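Local coordinates for threonine phosphate decarboxylase-like enzyme (Sulfurospirillum multivorans, PDB 6OUX), which catalyses the decarboxylation of L-serine O-phosphate to ethanolamine O-phosphate, a pyridoxal phosphate-dependent step in norcobamide biosynthesis, at residues Glu57-Tyr62 against Phe246-Val251; Asp64-Gln69 against Phe286-Phe291; Tyr80-Arg85 against Ile278-Leu283. All blocks are in the same frame, centred on the assembly; numbering follows the deposited sequence.

In the fold
Along the chain the six segments run 57-62, 64-69, 80-85, then 246-251, 278-283 and 286-291, so three early segments meet three late ones. Interactions 1 and 2 share helix 53-68 and have centres about 10 Å apart; interaction 3 lies about 16 Å from the first and about 14 Å from the second. Helices 277-286 and 289-314, consecutive in the chain, serve interactions 3 and 2, while the loop of interaction 1 follows strand 236-241 of the seven-stranded sheet. Together they tie the helical N-terminal part to the later half of the class-II aminotransferase-type chain. The surroundings of interactions 2 and 3 also reach the second subunit.

Interaction 1: Glu57-Tyr62 against Phe246-Val251; sequences ELVLDY and FGIAGV
V59 and I248 meet because of how each turns its branches. V59 sets CG1 opposite the backbone N (chi1 -179°), which leaves CG2 beside that N and spreads the two methyls toward the loop. In I248, CG1 lies beside the backbone N (chi1 -72°) and the chain runs on extended, carrying CD1 toward the helix, so the two side chains cross at about a right angle. I248 CG1 comes within 3.6 Å of V59 CG1; the modelled approach of CD1 is closer than carbons can sit, and its exact place is doubtful. V59 CG2 also rests 3.4 Å from F246 O. That carbonyl oxygen is buried here without a polar partner, covered by a methyl group. Beta-branched aliphatic residues suit this place: V59 and I248 pack methyl and methylene groups together and need no hydrogen bonds. G247 has a positive phi of 62°, easy for glycine, and after it I248 to V251 form a type I turn. The loop joins antiparallel sheet strands 236-241 and 254-257, and it is walled by three helices: V59 belongs to helix 53-68 and also touches F291 of helix 289-314, while I248 packs on C282 and F286 of helix 277-286.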
loop_
_atom_site.group_PDB
_atom_site.type_symbol
_atom_site.label_atom_id
_atom_site.label_comp_id
_atom_site.label_asym_id
_atom_site.label_seq_id
_atom_site.Cartn_x
_atom_site.Cartn_y
_atom_site.Cartn_z
ATOM N N GLU A 57 11.522 -18.312 4.813
ATOM C CA GLU A 57 11.378 -19.695 4.303
ATOM C C GLU A 57 10.162 -20.332 4.932
ATOM O O GLU A 57 9.386 -20.936 4.222
ATOM C CB GLU A 57 12.616 -20.602 4.577
ATOM C CG GLU A 57 13.919 -20.098 3.979
ATOM C CD GLU A 57 15.033 -21.125 3.806
ATOM O OE1 GLU A 57 14.926 -22.278 4.305
ATOM O OE2 GLU A 57 16.057 -20.756 3.175
ATOM N N LEU A 58 9.942 -20.120 6.240
ATOM C CA LEU A 58 8.738 -20.607 6.919
ATOM C C LEU A 58 7.452 -20.090 6.306
ATOM O O LEU A 58 6.563 -20.864 5.988
ATOM C CB LEU A 58 8.750 -20.281 8.400
ATOM C CG LEU A 58 7.598 -20.818 9.282
ATOM C CD1 LEU A 58 7.751 -22.313 9.369
ATOM C CD2 LEU A 58 7.672 -20.180 10.675
ATOM N N VAL A 59 7.363 -18.766 6.147
ATOM C CA VAL A 59 6.196 -18.148 5.522
ATOM C C VAL A 59 5.985 -18.622 4.099
ATOM O O VAL A 59 4.860 -18.915 3.737
ATOM C CB VAL A 59 6.265 -16.613 5.593
ATOM C CG1 VAL A 59 5.015 -15.983 4.960
ATOM C CG2 VAL A 59 6.283 -16.167 7.044
ATOM N N LEU A 60 7.034 -18.693 3.270
ATOM C CA LEU A 60 6.893 -19.198 1.880
ATOM C C LEU A 60 6.365 -20.636 1.849
ATOM O O LEU A 60 5.578 -21.023 0.960
ATOM C CB LEU A 60 8.194 -19.120 1.113
ATOM C CG LEU A 60 8.622 -17.674 0.761
ATOM C CD1 LEU A 60 10.075 -17.680 0.343
ATOM C CD2 LEU A 60 7.673 -17.129 -0.330
ATOM N N ASP A 61 6.750 -21.419 2.846
ATOM C CA ASP A 61 6.352 -22.808 2.927
ATOM C C ASP A 61 4.880 -22.894 3.239
ATOM O O ASP A 61 4.222 -23.708 2.642
ATOM C CB ASP A 61 7.179 -23.555 3.979
ATOM C CG ASP A 61 6.838 -24.994 4.054
ATOM O OD1 ASP A 61 7.075 -25.725 3.067
ATOM O OD2 ASP A 61 6.302 -25.359 5.071
ATOM N N TYR A 62 4.351 -22.060 4.150
ATOM C CA TYR A 62 2.937 -21.976 4.370
ATOM C C TYR A 62 2.160 -21.511 3.126
ATOM O O TYR A 62 1.071 -22.044 2.810
ATOM C CB TYR A 62 2.585 -21.080 5.562
ATOM C CG TYR A 62 2.658 -21.723 6.914
ATOM C CD1 TYR A 62 3.823 -21.736 7.676
ATOM C CD2 TYR A 62 1.547 -22.275 7.463
ATOM C CE1 TYR A 62 3.857 -22.293 8.924
ATOM C CE2 TYR A 62 1.566 -22.832 8.709
ATOM C CZ TYR A 62 2.719 -22.848 9.420
ATOM O OH TYR A 62 2.656 -23.398 10.628
ATOM N N PHE A 246 8.908 -11.165 10.480
ATOM C CA PHE A 246 8.130 -12.263 9.848
ATOM C C PHE A 246 8.519 -12.399 8.364
ATOM O O PHE A 246 8.093 -13.344 7.715
ATOM C CB PHE A 246 6.618 -12.090 10.001
ATOM C CG PHE A 246 6.136 -12.082 11.438
ATOM C CD1 PHE A 246 5.910 -13.279 12.127
ATOM C CD2 PHE A 246 5.891 -10.879 12.112
ATOM C CE1 PHE A 246 5.460 -13.267 13.447
ATOM C CE2 PHE A 246 5.433 -10.870 13.420
ATOM C CZ PHE A 246 5.219 -12.063 14.091
ATOM N N GLY A 247 9.308 -11.429 7.862
ATOM C CA GLY A 247 10.228 -11.622 6.739
ATOM C C GLY A 247 9.479 -11.998 5.512
ATOM O O GLY A 247 9.129 -13.160 5.362
ATOM N N ILE A 248 9.265 -11.042 4.619
ATOM C CA ILE A 248 8.334 -11.211 3.503
ATOM C C ILE A 248 8.391 -9.945 2.681
ATOM O O ILE A 248 7.538 -9.074 2.811
ATOM C CB ILE A 248 6.885 -11.469 3.991
ATOM C CG1 ILE A 248 6.767 -12.862 4.585
ATOM C CG2 ILE A 248 5.901 -11.416 2.834
ATOM C CD1 ILE A 248 5.505 -13.034 5.400
ATOM N N ALA A 249 9.405 -9.895 1.825
ATOM C CA ALA A 249 9.820 -8.691 1.105
ATOM C C ALA A 249 8.701 -7.975 0.365
ATOM O O ALA A 249 8.415 -6.812 0.655
ATOM C CB ALA A 249 10.949 -9.040 0.124
ATOM N N GLY A 250 8.072 -8.686 -0.573
ATOM C CA GLY A 250 7.097 -8.096 -1.484
ATOM C C GLY A 250 5.700 -7.887 -0.938
ATOM O O GLY A 250 4.782 -7.557 -1.730
ATOM N N VAL A 251 5.517 -8.139 0.378
ATOM C CA VAL A 251 4.245 -7.772 1.108
ATOM C C VAL A 251 4.583 -6.819 2.252
ATOM O O VAL A 251 5.377 -7.139 3.115
ATOM C CB VAL A 251 3.328 -8.976 1.486
ATOM C CG1 VAL A 251 3.889 -10.286 0.954
ATOM C CG2 VAL A 251 2.950 -9.053 2.966
#

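Interaction 2: Asp64-Gln69 against Phe286-Phe291; sequences DRELIQ and FVREDF
E66 and R288 join in a salt bridge, with R288 NH2 donating to E66 OE2 at 2.9 Å along a nearly straight bond (164°). The acceptor uses its syn lone pair and lies almost in the guanidinium plane; carboxylate and guanidinium are nearly coplanar, 14° apart, and meet edge on. E66 reaches out on an extended chain beyond CG, while R288 comes from the opposite direction on a chain bent at chi2 and chi3. The other carboxylate oxygen, E66 OE1, is hydrogen-bonded to Y281 OH, which gives this carboxylate a second partner and probably fixes its rotation. At the NE and NH2 edge of the same guanidinium lies D290, held by weak bonds: R288 NE to D290 OD1 at 3.5 Å and R288 NH2 to D290 OD2 at 3.4 Å. The three residues form a salt-bridge network in which one arginine sits between two acids, an arrangement suited to a long, multiply donating side chain. R288 also occupies the N-cap position of helix 289-314, and the segment 64-68 of helix 53-68 includes a wider pi-type turn, with Q69 N bonded to D64 O. With an alanine in place of E66, R288 would probably lose its straight bond and be held by the weak bonds to D290, and the hydroxyl of Y281 would be left without its carboxylate mate. Farther out, R288 NH2 lies 3.8 Å from Y62 CE2, and F291 meets the Y62 ring edge-to-face. V287 packs against helix 84-95, while D64 and I68 touch Y73 of the second subunit.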
loop_
_atom_site.group_PDB
_atom_site.type_symbol
_atom_site.label_atom_id
_atom_site.label_comp_id
_atom_site.label_asym_id
_atom_site.label_seq_id
_atom_site.Cartn_x
_atom_site.Cartn_y
_atom_site.Cartn_z
ATOM N N ASP A 64 3.162 -21.964 -0.069
ATOM C CA ASP A 64 3.224 -23.036 -1.002
ATOM C C ASP A 64 2.193 -24.071 -0.653
ATOM O O ASP A 64 1.446 -24.503 -1.538
ATOM C CB ASP A 64 4.611 -23.661 -0.992
ATOM C CG ASP A 64 4.797 -24.742 -2.042
ATOM O OD1 ASP A 64 4.073 -24.759 -3.028
ATOM O OD2 ASP A 64 5.695 -25.600 -1.866
ATOM N N ARG A 65 2.169 -24.473 0.619
ATOM C CA ARG A 65 1.328 -25.576 1.064
ATOM C C ARG A 65 -0.137 -25.174 1.105
ATOM O O ARG A 65 -0.996 -25.958 0.715
ATOM C CB ARG A 65 1.784 -26.193 2.410
ATOM C CG ARG A 65 3.145 -26.951 2.367
ATOM C CD ARG A 65 3.931 -27.092 3.741
ATOM N NE ARG A 65 2.871 -27.106 4.665
ATOM C CZ ARG A 65 2.548 -26.288 5.635
ATOM N NH1 ARG A 65 1.389 -26.547 6.111
ATOM N NH2 ARG A 65 3.325 -25.388 6.220
ATOM N N GLU A 66 -0.418 -23.978 1.557
ATOM C CA GLU A 66 -1.798 -23.558 1.801
ATOM C C GLU A 66 -2.459 -22.763 0.656
ATOM O O GLU A 66 -3.697 -22.705 0.578
ATOM C CB GLU A 66 -1.937 -22.749 3.093
ATOM C CG GLU A 66 -1.492 -23.481 4.353
ATOM C CD GLU A 66 -1.798 -22.711 5.642
ATOM O OE1 GLU A 66 -2.116 -21.522 5.574
ATOM O OE2 GLU A 66 -1.667 -23.282 6.751
ATOM N N LEU A 67 -1.652 -22.144 -0.194
ATOM C CA LEU A 67 -2.230 -21.312 -1.266
ATOM C C LEU A 67 -1.955 -21.822 -2.629
ATOM O O LEU A 67 -2.831 -21.787 -3.489
ATOM C CB LEU A 67 -1.715 -19.858 -1.190
ATOM C CG LEU A 67 -2.156 -19.077 0.048
ATOM C CD1 LEU A 67 -1.676 -17.650 -0.082
ATOM C CD2 LEU A 67 -3.639 -19.063 0.331
ATOM N N ILE A 68 -0.738 -22.280 -2.859
ATOM C CA ILE A 68 -0.332 -22.607 -4.192
ATOM C C ILE A 68 -0.813 -23.983 -4.556
ATOM O O ILE A 68 -1.522 -24.116 -5.542
ATOM C CB ILE A 68 1.169 -22.507 -4.375
ATOM C CG1 ILE A 68 1.660 -21.077 -4.078
ATOM C CG2 ILE A 68 1.558 -22.938 -5.756
ATOM C CD1 ILE A 68 1.040 -19.958 -4.868
ATOM N N GLN A 69 -0.443 -24.992 -3.767
ATOM C CA GLN A 69 -0.805 -26.394 -4.095
ATOM C C GLN A 69 -2.293 -26.687 -3.964
ATOM O O GLN A 69 -2.788 -27.628 -4.537
ATOM C CB GLN A 69 -0.056 -27.363 -3.182
ATOM C CG GLN A 69 1.399 -27.402 -3.439
ATOM C CD GLN A 69 2.076 -28.530 -2.688
ATOM O OE1 GLN A 69 1.758 -28.776 -1.498
ATOM N NE2 GLN A 69 3.026 -29.222 -3.374
ATOM N N PHE A 286 0.136 -14.692 10.733
ATOM C CA PHE A 286 1.099 -14.223 11.744
ATOM C C PHE A 286 0.547 -14.241 13.140
ATOM O O PHE A 286 1.333 -14.217 14.079
ATOM C CB PHE A 286 1.573 -12.795 11.430
ATOM C CG PHE A 286 2.396 -12.664 10.187
ATOM C CD1 PHE A 286 2.936 -13.759 9.522
ATOM C CD2 PHE A 286 2.620 -11.388 9.646
ATOM C CE1 PHE A 286 3.682 -13.573 8.353
ATOM C CE2 PHE A 286 3.347 -11.207 8.489
ATOM C CZ PHE A 286 3.902 -12.290 7.862
ATOM N N VAL A 287 -0.774 -14.367 13.287
ATOM C CA VAL A 287 -1.396 -14.471 14.623
ATOM C C VAL A 287 -1.981 -15.828 14.981
ATOM O O VAL A 287 -2.499 -16.031 16.098
ATOM C CB VAL A 287 -2.373 -13.277 14.857
ATOM C CG1 VAL A 287 -1.644 -11.961 14.588
ATOM C CG2 VAL A 287 -3.621 -13.356 13.993
ATOM N N ARG A 288 -1.850 -16.813 14.098
ATOM C CA ARG A 288 -2.262 -18.168 14.453
ATOM C C ARG A 288 -1.273 -18.753 15.443
ATOM O O ARG A 288 -0.073 -18.635 15.271
ATOM C CB ARG A 288 -2.353 -19.067 13.241
ATOM C CG ARG A 288 -3.774 -19.327 12.777
ATOM C CD ARG A 288 -3.801 -19.477 11.300
ATOM N NE ARG A 288 -3.052 -20.626 10.882
ATOM C CZ ARG A 288 -2.810 -20.945 9.617
ATOM N NH1 ARG A 288 -3.192 -20.159 8.629
ATOM N NH2 ARG A 288 -2.150 -22.051 9.344
ATOM N N GLU A 289 -1.800 -19.382 16.487
ATOM C CA GLU A 289 -1.043 -20.178 17.455
ATOM C C GLU A 289 -0.030 -21.162 16.860
ATOM O O GLU A 289 1.114 -21.249 17.327
ATOM C CB GLU A 289 -2.045 -20.959 18.350
ATOM C CG GLU A 289 -1.422 -21.948 19.331
ATOM C CD GLU A 289 -1.242 -23.354 18.760
ATOM O OE1 GLU A 289 -2.235 -23.921 18.232
ATOM O OE2 GLU A 289 -0.108 -23.897 18.856
ATOM N N ASP A 290 -0.487 -21.981 15.924
ATOM C CA ASP A 290 0.357 -23.019 15.325
ATOM C C ASP A 290 1.518 -22.447 14.457
ATOM O O ASP A 290 2.657 -22.933 14.473
ATOM C CB ASP A 290 -0.497 -23.986 14.495
ATOM C CG ASP A 290 -1.414 -23.269 13.449
ATOM O OD1 ASP A 290 -2.173 -22.332 13.790
ATOM O OD2 ASP A 290 -1.402 -23.671 12.274
ATOM N N PHE A 291 1.219 -21.409 13.680
ATOM C CA PHE A 291 2.261 -20.689 12.986
ATOM C C PHE A 291 3.248 -20.068 13.987
ATOM O O PHE A 291 4.444 -20.103 13.752
ATOM C CB PHE A 291 1.677 -19.590 12.091
ATOM C CG PHE A 291 2.736 -18.681 11.489
ATOM C CD1 PHE A 291 3.427 -19.060 10.383
ATOM C CD2 PHE A 291 3.106 -17.481 12.119
ATOM C CE1 PHE A 291 4.425 -18.239 9.849
ATOM C CE2 PHE A 291 4.121 -16.667 11.635
ATOM C CZ PHE A 291 4.796 -17.060 10.493
#

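Interaction 3: Tyr80-Arg85 against Ile278-Leu283; sequences YPSQQR and IGEYCL
The carboxylate of E280 is approached by S82 from one side of its plane. S82 N donates to OE1 of E280 at 2.9 Å with an angle of 161°, coming in from above, 37° out of the carboxylate plane. On the other oxygen, S82 OG donates to E280 OE2 at 2.6 Å on its syn side, also tilted from the plane and toward the same face. P81 lies next to OE1, its CB 3.4 Å from E280 OE1. E280 holds CG opposite its backbone N (chi1 -178°) and continues extended, so the acid spans the gap from helix 277-286 to the loop. S82 keeps OG beside its own backbone N (chi1 -54°), and this lets its hydroxyl and its main-chain N-H grip the two oxygens of a single carboxylate. Serine suits the place because it is short and supplies a hydroxyl close to the backbone. This two-point grip on one acid comes just before Q83, the N-cap residue of helix 84-95, and so fastens the approach to that helix against helix 277-286. E280 OE2 is shared with R284 NE one helical turn along, in a salt bridge that probably favours the charged carboxylate, and R284 NH2 makes a weak bond to S82 OG. P81 has no N-H to donate and brings its CA and CB up to the OE1 side of the acid. L283, on helix 277-286, packs on L87 and M91 of helix 84-95. Across the subunit boundary, P81 meets A249 of the second subunit, and Y80 OH hydrogen-bonds K244 of that subunit.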
loop_
_atom_site.group_PDB
_atom_site.type_symbol
_atom_site.label_atom_id
_atom_site.label_comp_id
_atom_site.label_asym_id
_atom_site.label_seq_id
_atom_site.Cartn_x
_atom_site.Cartn_y
_atom_site.Cartn_z
ATOM N N TYR A 80 -12.456 -9.220 -2.789
ATOM C CA TYR A 80 -12.149 -7.971 -2.080
ATOM C C TYR A 80 -11.597 -8.307 -0.690
ATOM O O TYR A 80 -12.140 -9.174 -0.011
ATOM C CB TYR A 80 -13.367 -7.037 -1.893
ATOM C CG TYR A 80 -13.488 -6.045 -2.990
ATOM C CD1 TYR A 80 -13.109 -4.726 -2.832
ATOM C CD2 TYR A 80 -13.912 -6.454 -4.239
ATOM C CE1 TYR A 80 -13.211 -3.834 -3.884
ATOM C CE2 TYR A 80 -14.013 -5.568 -5.295
ATOM C CZ TYR A 80 -13.667 -4.268 -5.114
ATOM O OH TYR A 80 -13.793 -3.440 -6.202
ATOM N N PRO A 81 -10.519 -7.627 -0.286
ATOM C CA PRO A 81 -9.932 -7.990 0.989
ATOM C C PRO A 81 -10.673 -7.298 2.129
ATOM O O PRO A 81 -11.357 -6.302 1.921
ATOM C CB PRO A 81 -8.524 -7.444 0.901
ATOM C CG PRO A 81 -8.349 -6.951 -0.483
ATOM C CD PRO A 81 -9.706 -6.636 -0.984
ATOM N N SER A 82 -10.496 -7.821 3.327
ATOM C CA SER A 82 -11.135 -7.271 4.533
ATOM C C SER A 82 -10.687 -5.880 4.806
ATOM O O SER A 82 -9.571 -5.490 4.438
ATOM C CB SER A 82 -10.808 -8.163 5.718
ATOM O OG SER A 82 -11.166 -9.517 5.444
ATOM N N GLN A 83 -11.578 -5.128 5.453
ATOM C CA GLN A 83 -11.391 -3.739 5.765
ATOM C C GLN A 83 -10.719 -3.594 7.133
ATOM O O GLN A 83 -10.590 -4.576 7.877
ATOM C CB GLN A 83 -12.731 -2.979 5.761
ATOM C CG GLN A 83 -13.671 -3.214 4.569
ATOM C CD GLN A 83 -12.974 -3.249 3.214
ATOM O OE1 GLN A 83 -12.980 -4.274 2.528
ATOM N NE2 GLN A 83 -12.381 -2.125 2.814
ATOM N N GLN A 84 -10.276 -2.372 7.418
ATOM C CA GLN A 84 -9.486 -2.043 8.604
ATOM C C GLN A 84 -10.031 -2.630 9.912
ATOM O O GLN A 84 -9.296 -3.334 10.644
ATOM C CB GLN A 84 -9.270 -0.525 8.691
ATOM C CG GLN A 84 -8.447 -0.058 9.873
ATOM C CD GLN A 84 -6.936 -0.066 9.668
ATOM O OE1 GLN A 84 -6.390 -0.071 8.520
ATOM N NE2 GLN A 84 -6.236 -0.019 10.783
ATOM N N ARG A 85 -11.319 -2.402 10.202
ATOM C CA ARG A 85 -11.928 -2.939 11.451
ATOM C C ARG A 85 -11.805 -4.459 11.620
ATOM O O ARG A 85 -11.675 -4.998 12.767
ATOM C CB ARG A 85 -13.420 -2.518 11.581
ATOM C CG ARG A 85 -13.693 -1.014 11.689
ATOM C CD ARG A 85 -13.070 -0.409 12.951
ATOM N NE ARG A 85 -13.227 1.045 13.092
ATOM C CZ ARG A 85 -12.584 1.794 13.997
ATOM N NH1 ARG A 85 -11.715 1.242 14.828
ATOM N NH2 ARG A 85 -12.757 3.117 14.032
ATOM N N ILE A 278 -2.700 -10.851 -0.469
ATOM C CA ILE A 278 -1.575 -11.637 0.073
ATOM C C ILE A 278 -1.184 -11.072 1.427
ATOM O O ILE A 278 -0.846 -11.838 2.294
ATOM C CB ILE A 278 -0.367 -11.745 -0.900
ATOM C CG1 ILE A 278 0.730 -12.703 -0.401
ATOM C CG2 ILE A 278 0.272 -10.400 -1.158
ATOM C CD1 ILE A 278 0.195 -14.112 -0.171
ATOM N N GLY A 279 -1.271 -9.745 1.590
ATOM C CA GLY A 279 -1.036 -9.066 2.844
ATOM C C GLY A 279 -1.932 -9.578 3.952
ATOM O O GLY A 279 -1.447 -9.879 5.073
ATOM N N GLU A 280 -3.229 -9.637 3.650
ATOM C CA GLU A 280 -4.210 -10.170 4.569
ATOM C C GLU A 280 -3.957 -11.600 4.968
ATOM O O GLU A 280 -4.058 -11.889 6.142
ATOM C CB GLU A 280 -5.615 -10.072 4.012
ATOM C CG GLU A 280 -6.634 -10.581 4.981
ATOM C CD GLU A 280 -8.061 -10.366 4.506
ATOM O OE1 GLU A 280 -8.302 -9.745 3.437
ATOM O OE2 GLU A 280 -8.938 -10.869 5.209
ATOM N N TYR A 281 -3.690 -12.488 3.999
ATOM C CA TYR A 281 -3.344 -13.871 4.274
ATOM C C TYR A 281 -2.200 -13.883 5.321
ATOM O O TYR A 281 -2.242 -14.612 6.311
ATOM C CB TYR A 281 -2.857 -14.597 3.012
ATOM C CG TYR A 281 -2.251 -15.933 3.344
ATOM C CD1 TYR A 281 -3.079 -17.052 3.584
ATOM C CD2 TYR A 281 -0.884 -16.086 3.535
ATOM C CE1 TYR A 281 -2.545 -18.297 3.947
ATOM C CE2 TYR A 281 -0.356 -17.332 3.938
ATOM C CZ TYR A 281 -1.185 -18.421 4.146
ATOM O OH TYR A 281 -0.673 -19.658 4.518
ATOM N N CYS A 282 -1.190 -13.074 5.081
ATOM C CA CYS A 282 0.007 -13.100 5.931
ATOM C C CYS A 282 -0.311 -12.581 7.314
ATOM O O CYS A 282 0.140 -13.127 8.315
ATOM C CB CYS A 282 1.125 -12.258 5.319
ATOM S SG CYS A 282 1.976 -13.043 3.933
ATOM N N LEU A 283 -1.120 -11.548 7.358
ATOM C CA LEU A 283 -1.517 -10.977 8.630
ATOM C C LEU A 283 -2.244 -12.011 9.509
ATOM O O LEU A 283 -1.953 -12.128 10.742
ATOM C CB LEU A 283 -2.413 -9.764 8.437
ATOM C CG LEU A 283 -2.463 -8.907 9.682
ATOM C CD1 LEU A 283 -1.273 -7.966 9.618
ATOM C CD2 LEU A 283 -3.771 -8.127 9.794
#